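Local coordinates for L-threonine-O-3-phosphate decarboxylase (Porphyromonas gingivalis, PDB 3FKD), which probably binds pyridoxal 5'-phosphate, as a member of the class I and II aminotransferase family, and is named as a decarboxylase of L-threonine O-3-phosphate, at residues E39-I44 with N229-E234; G53-M58 with E234-I239. One frame throughout, in Å; residues are numbered along the deposited sequence.

Contact 1 (E39-I44 with N229-E234)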
# COMPACT_ATOMS: atom_id res chain seq x y z
N GLU A 39 -19.18 11.61 1.43
CA GLU A 39 -20.40 11.00 0.93
C GLU A 39 -20.27 9.48 0.72
O GLU A 39 -21.20 8.71 1.01
CB GLU A 39 -20.89 11.74 -0.32
CG GLU A 39 -21.46 13.13 -0.01
CD GLU A 39 -21.71 13.98 -1.24
OE1 GLU A 39 -21.49 13.47 -2.36
OE2 GLU A 39 -22.12 15.15 -1.09
N ASN A 40 -19.11 9.04 0.23
CA ASN A 40 -18.87 7.62 -0.04
C ASN A 40 -17.96 6.97 0.96
O ASN A 40 -17.25 6.02 0.63
CB ASN A 40 -18.33 7.42 -1.45
CG ASN A 40 -19.27 7.98 -2.49
OD1 ASN A 40 -20.19 7.28 -2.95
ND2 ASN A 40 -19.08 9.26 -2.85
N LEU A 41 -18.03 7.44 2.19
CA LEU A 41 -17.20 6.92 3.25
C LEU A 41 -17.42 5.44 3.58
O LEU A 41 -16.50 4.76 4.04
CB LEU A 41 -17.29 7.77 4.50
CG LEU A 41 -16.03 7.56 5.36
CD1 LEU A 41 -14.71 7.88 4.61
CD2 LEU A 41 -16.11 8.32 6.67
N ASN A 42 -18.62 4.94 3.34
CA ASN A 42 -18.90 3.53 3.58
C ASN A 42 -18.04 2.57 2.76
O ASN A 42 -17.95 1.38 3.10
CB ASN A 42 -20.35 3.23 3.36
CG ASN A 42 -21.21 3.80 4.43
OD1 ASN A 42 -20.72 4.17 5.51
ND2 ASN A 42 -22.53 3.87 4.17
N CYS A 43 -17.40 3.06 1.70
CA CYS A 43 -16.47 2.23 0.94
C CYS A 43 -15.38 1.59 1.82
O CYS A 43 -14.83 0.57 1.44
CB CYS A 43 -15.84 3.00 -0.21
SG CYS A 43 -14.44 4.08 0.28
N ILE A 44 -15.08 2.17 2.99
CA ILE A 44 -14.07 1.57 3.87
C ILE A 44 -14.51 0.22 4.51
O ILE A 44 -13.70 -0.53 5.08
CB ILE A 44 -13.61 2.52 5.00
CG1 ILE A 44 -14.76 2.83 5.95
CG2 ILE A 44 -13.03 3.80 4.45
CD1 ILE A 44 -14.38 3.83 7.06
N ASN A 229 -6.23 0.87 -1.80
CA ASN A 229 -7.33 1.06 -0.88
C ASN A 229 -8.54 1.80 -1.49
O ASN A 229 -8.42 2.49 -2.52
CB ASN A 229 -6.84 1.71 0.43
CG ASN A 229 -6.46 3.18 0.24
OD1 ASN A 229 -7.33 4.05 0.22
ND2 ASN A 229 -5.15 3.46 0.08
N ALA A 230 -9.69 1.64 -0.83
CA ALA A 230 -11.02 1.95 -1.38
C ALA A 230 -11.27 3.42 -1.57
O ALA A 230 -11.81 3.81 -2.59
CB ALA A 230 -12.16 1.34 -0.48
N LEU A 231 -10.90 4.22 -0.59
CA LEU A 231 -11.07 5.66 -0.66
C LEU A 231 -10.20 6.23 -1.74
O LEU A 231 -10.62 7.18 -2.40
CB LEU A 231 -10.66 6.31 0.65
CG LEU A 231 -11.66 6.19 1.78
CD1 LEU A 231 -10.98 6.71 3.04
CD2 LEU A 231 -13.02 6.92 1.47
N ALA A 232 -9.00 5.68 -1.92
CA ALA A 232 -8.10 6.14 -2.98
C ALA A 232 -8.70 5.89 -4.34
O ALA A 232 -8.60 6.74 -5.23
CB ALA A 232 -6.67 5.51 -2.88
N ILE A 233 -9.32 4.72 -4.50
CA ILE A 233 -9.95 4.36 -5.77
C ILE A 233 -11.03 5.41 -6.07
O ILE A 233 -11.19 5.86 -7.21
CB ILE A 233 -10.52 2.88 -5.78
CG1 ILE A 233 -9.43 1.88 -6.22
CG2 ILE A 233 -11.64 2.74 -6.74
CD1 ILE A 233 -9.50 0.49 -5.53
N GLU A 234 -11.69 5.81 -5.00
CA GLU A 234 -12.83 6.70 -5.03
C GLU A 234 -12.40 8.16 -5.34
O GLU A 234 -13.04 8.84 -6.14
CB GLU A 234 -13.57 6.57 -3.70
CG GLU A 234 -14.83 7.35 -3.59
CD GLU A 234 -15.99 6.84 -4.46
OE1 GLU A 234 -15.90 5.76 -5.05
OE2 GLU A 234 -17.02 7.56 -4.53
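N40 is the first residue to leave helical geometry at the end of helix 31-39. Its side chain turns beside the backbone N and crosses that of E234 at about a right angle. OE2 of E234 lies 3.1 Å from CG of N40. ND2 of N40 is close to this oxygen, but the angle is too poor for a bond, and the amide and carboxylate planes are 48° apart. Each group has a partner in helix 31-39: N40 ND2 bonds to H36 O, and E234 OE2 takes a weak hydrogen bond from H36 NE2. E234 gets there by a bent chain, with CG anti to the backbone N (chi1 -176°). L41 starts out pointing away from helix 230-241, but its CD1 comes back to 3.7 Å from CD2 of L231. C43 is the most covered residue of 39-44. C43 SG takes the crowded position between N and C (chi1 80°) and rests 3.4 Å from CD2 of L231 and 3.6 Å from CB of A230. CB of A230 is 3.4 Å from the carbonyl O of C43. I44 lies alongside L231, pointing the same way, with CG2 of I44 3.8 Å from CD1 of L231. L231 touches L41, C43 and I44, and packs on L231 of the second subunit. N229 caps the helix: its OD1 accepts from A232 N at 3.2 Å, with the donor above the carbonyl plane. I44 and A230 make backbone hydrogen bonds to the second subunit. An N-capped helix start meets a 3-10 segment here, in the subunit interface of this aminotransferase-family dimer.

Contact 2 (G53-M58 with E234-I239)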
# COMPACT_ATOMS: atom_id res chain seq x y z
N GLY A 53 -10.24 -2.82 -10.79
CA GLY A 53 -10.46 -3.00 -12.21
C GLY A 53 -11.31 -1.94 -12.89
O GLY A 53 -11.12 -1.68 -14.08
N THR A 54 -12.26 -1.35 -12.17
CA THR A 54 -13.08 -0.30 -12.73
C THR A 54 -12.25 0.97 -12.94
O THR A 54 -12.37 1.65 -13.98
CB THR A 54 -14.34 -0.01 -11.86
OG1 THR A 54 -15.17 -1.16 -11.84
CG2 THR A 54 -15.15 1.07 -12.45
N LEU A 55 -11.40 1.30 -11.95
CA LEU A 55 -10.49 2.42 -12.12
C LEU A 55 -9.57 2.17 -13.30
O LEU A 55 -9.40 3.03 -14.16
CB LEU A 55 -9.68 2.72 -10.86
CG LEU A 55 -8.79 3.96 -10.83
CD1 LEU A 55 -9.57 5.18 -11.37
CD2 LEU A 55 -8.30 4.22 -9.45
N ARG A 56 -9.00 0.97 -13.35
CA ARG A 56 -8.10 0.59 -14.44
C ARG A 56 -8.78 0.82 -15.77
O ARG A 56 -8.22 1.46 -16.66
CB ARG A 56 -7.69 -0.88 -14.32
CG ARG A 56 -6.62 -1.29 -15.31
CD ARG A 56 -6.39 -2.78 -15.27
NE ARG A 56 -7.51 -3.53 -15.82
CZ ARG A 56 -8.23 -4.43 -15.14
NH1 ARG A 56 -7.94 -4.70 -13.88
NH2 ARG A 56 -9.23 -5.07 -15.73
N GLN A 57 -9.98 0.29 -15.90
CA GLN A 57 -10.77 0.47 -17.11
C GLN A 57 -10.94 1.96 -17.49
O GLN A 57 -10.63 2.35 -18.61
CB GLN A 57 -12.11 -0.26 -16.97
CG GLN A 57 -13.15 0.00 -18.03
CD GLN A 57 -12.74 -0.52 -19.40
OE1 GLN A 57 -12.04 0.16 -20.17
NE2 GLN A 57 -13.21 -1.73 -19.72
N MSE A 58 -11.38 2.80 -16.56
CA MSE A 58 -11.55 4.23 -16.88
C MSE A 58 -10.24 4.99 -17.16
O MSE A 58 -10.26 6.04 -17.82
CB MSE A 58 -12.29 4.96 -15.77
CG MSE A 58 -13.55 4.29 -15.24
SE MSE A 58 -13.97 5.29 -13.62
CE MSE A 58 -15.01 4.01 -12.62
N GLU A 234 -11.69 5.81 -5.00
CA GLU A 234 -12.83 6.70 -5.03
C GLU A 234 -12.40 8.16 -5.34
O GLU A 234 -13.04 8.84 -6.14
CB GLU A 234 -13.57 6.57 -3.70
CG GLU A 234 -14.83 7.35 -3.59
CD GLU A 234 -15.99 6.84 -4.46
OE1 GLU A 234 -15.90 5.76 -5.05
OE2 GLU A 234 -17.02 7.56 -4.53
N ALA A 235 -11.30 8.61 -4.74
CA ALA A 235 -10.73 9.91 -5.04
C ALA A 235 -10.32 10.00 -6.50
O ALA A 235 -10.63 10.98 -7.19
CB ALA A 235 -9.54 10.21 -4.14
N ALA A 236 -9.62 8.98 -6.97
CA ALA A 236 -9.15 8.96 -8.35
C ALA A 236 -10.29 9.00 -9.37
O ALA A 236 -10.19 9.74 -10.36
CB ALA A 236 -8.23 7.75 -8.62
N LYS A 237 -11.32 8.20 -9.14
CA LYS A 237 -12.51 8.18 -9.99
C LYS A 237 -13.13 9.58 -10.14
O LYS A 237 -13.50 10.00 -11.23
CB LYS A 237 -13.56 7.21 -9.42
CG LYS A 237 -13.47 5.84 -10.01
CD LYS A 237 -14.23 4.83 -9.19
CE LYS A 237 -13.97 3.39 -9.68
NZ LYS A 237 -14.57 2.36 -8.83
N PHE A 238 -13.21 10.29 -9.02
CA PHE A 238 -13.69 11.68 -8.98
C PHE A 238 -12.79 12.67 -9.77
O PHE A 238 -13.28 13.44 -10.60
CB PHE A 238 -13.84 12.13 -7.53
CG PHE A 238 -14.68 13.35 -7.38
CD1 PHE A 238 -14.10 14.58 -7.11
CD2 PHE A 238 -16.04 13.29 -7.52
CE1 PHE A 238 -14.88 15.70 -6.97
CE2 PHE A 238 -16.81 14.41 -7.40
CZ PHE A 238 -16.24 15.61 -7.12
N ILE A 239 -11.49 12.65 -9.51
CA ILE A 239 -10.56 13.47 -10.30
C ILE A 239 -10.71 13.22 -11.82
O ILE A 239 -10.74 14.18 -12.61
CB ILE A 239 -9.11 13.28 -9.84
CG1 ILE A 239 -8.94 13.88 -8.43
CG2 ILE A 239 -8.10 13.85 -10.89
CD1 ILE A 239 -7.83 13.23 -7.56
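This is a side-by-side packing of two helices, 53-62 and 230-241, made by apolar atoms and the long chain of a lysine. Over the segments the helices run nearly parallel, 24° apart, with axes 10.3 Å from each other at closest approach. The CA atoms of L55 and K237 are the closest pair between the segments, 6.5 Å apart. K237 is the most covered residue of the contact. Its chain is extended beyond CG, and its chi1 of -94° is well off the staggered value. It reaches across to T54, which it meets at about a right angle: CE of K237 is 3.8 Å from CG2 of T54. Its NZ ends near the same methyl. The hydroxyl of T54 is used differently, as OG1 bonds to E49. M58, a selenomethionine, also crosses K237 at about a right angle, and its SE sits 3.7 Å from CG of K237. Two helices far apart in sequence pack together here, consistent with fold type I of pyridoxal phosphate enzymes, to which the family belongs. No other chain touches these segments. L55 and A236 form the buried part. CG of L55 is anti to the backbone N (chi1 -173°), and its CD2 and CD1 lie 3.6 Å and 4.0 Å from CB of A236. On a different side of helix 230-241, A235 packs on L33 and L37 of helix 31-39.

How the contacts relate
Contacts 1 and 2 are neighbours along helix 230-241, their centres about 11 Å apart. Contact 1 uses the start of that helix and contact 2 its next turns, with E234 in both segments. Their first segments come from one early region of the chain: 39-44 follows helix 31-39, and 53-58 opens helix 53-62. The order along the chain is 39-44, 53-58, 229-234, 234-239, so the two contacts cross. They also touch directly, as CD2 of L55 packs 4.0 Å from O of I233. One late helix therefore joins two early pieces of the chain. Contact 1 has the second subunit beside it, whereas contact 2 lies within one chain.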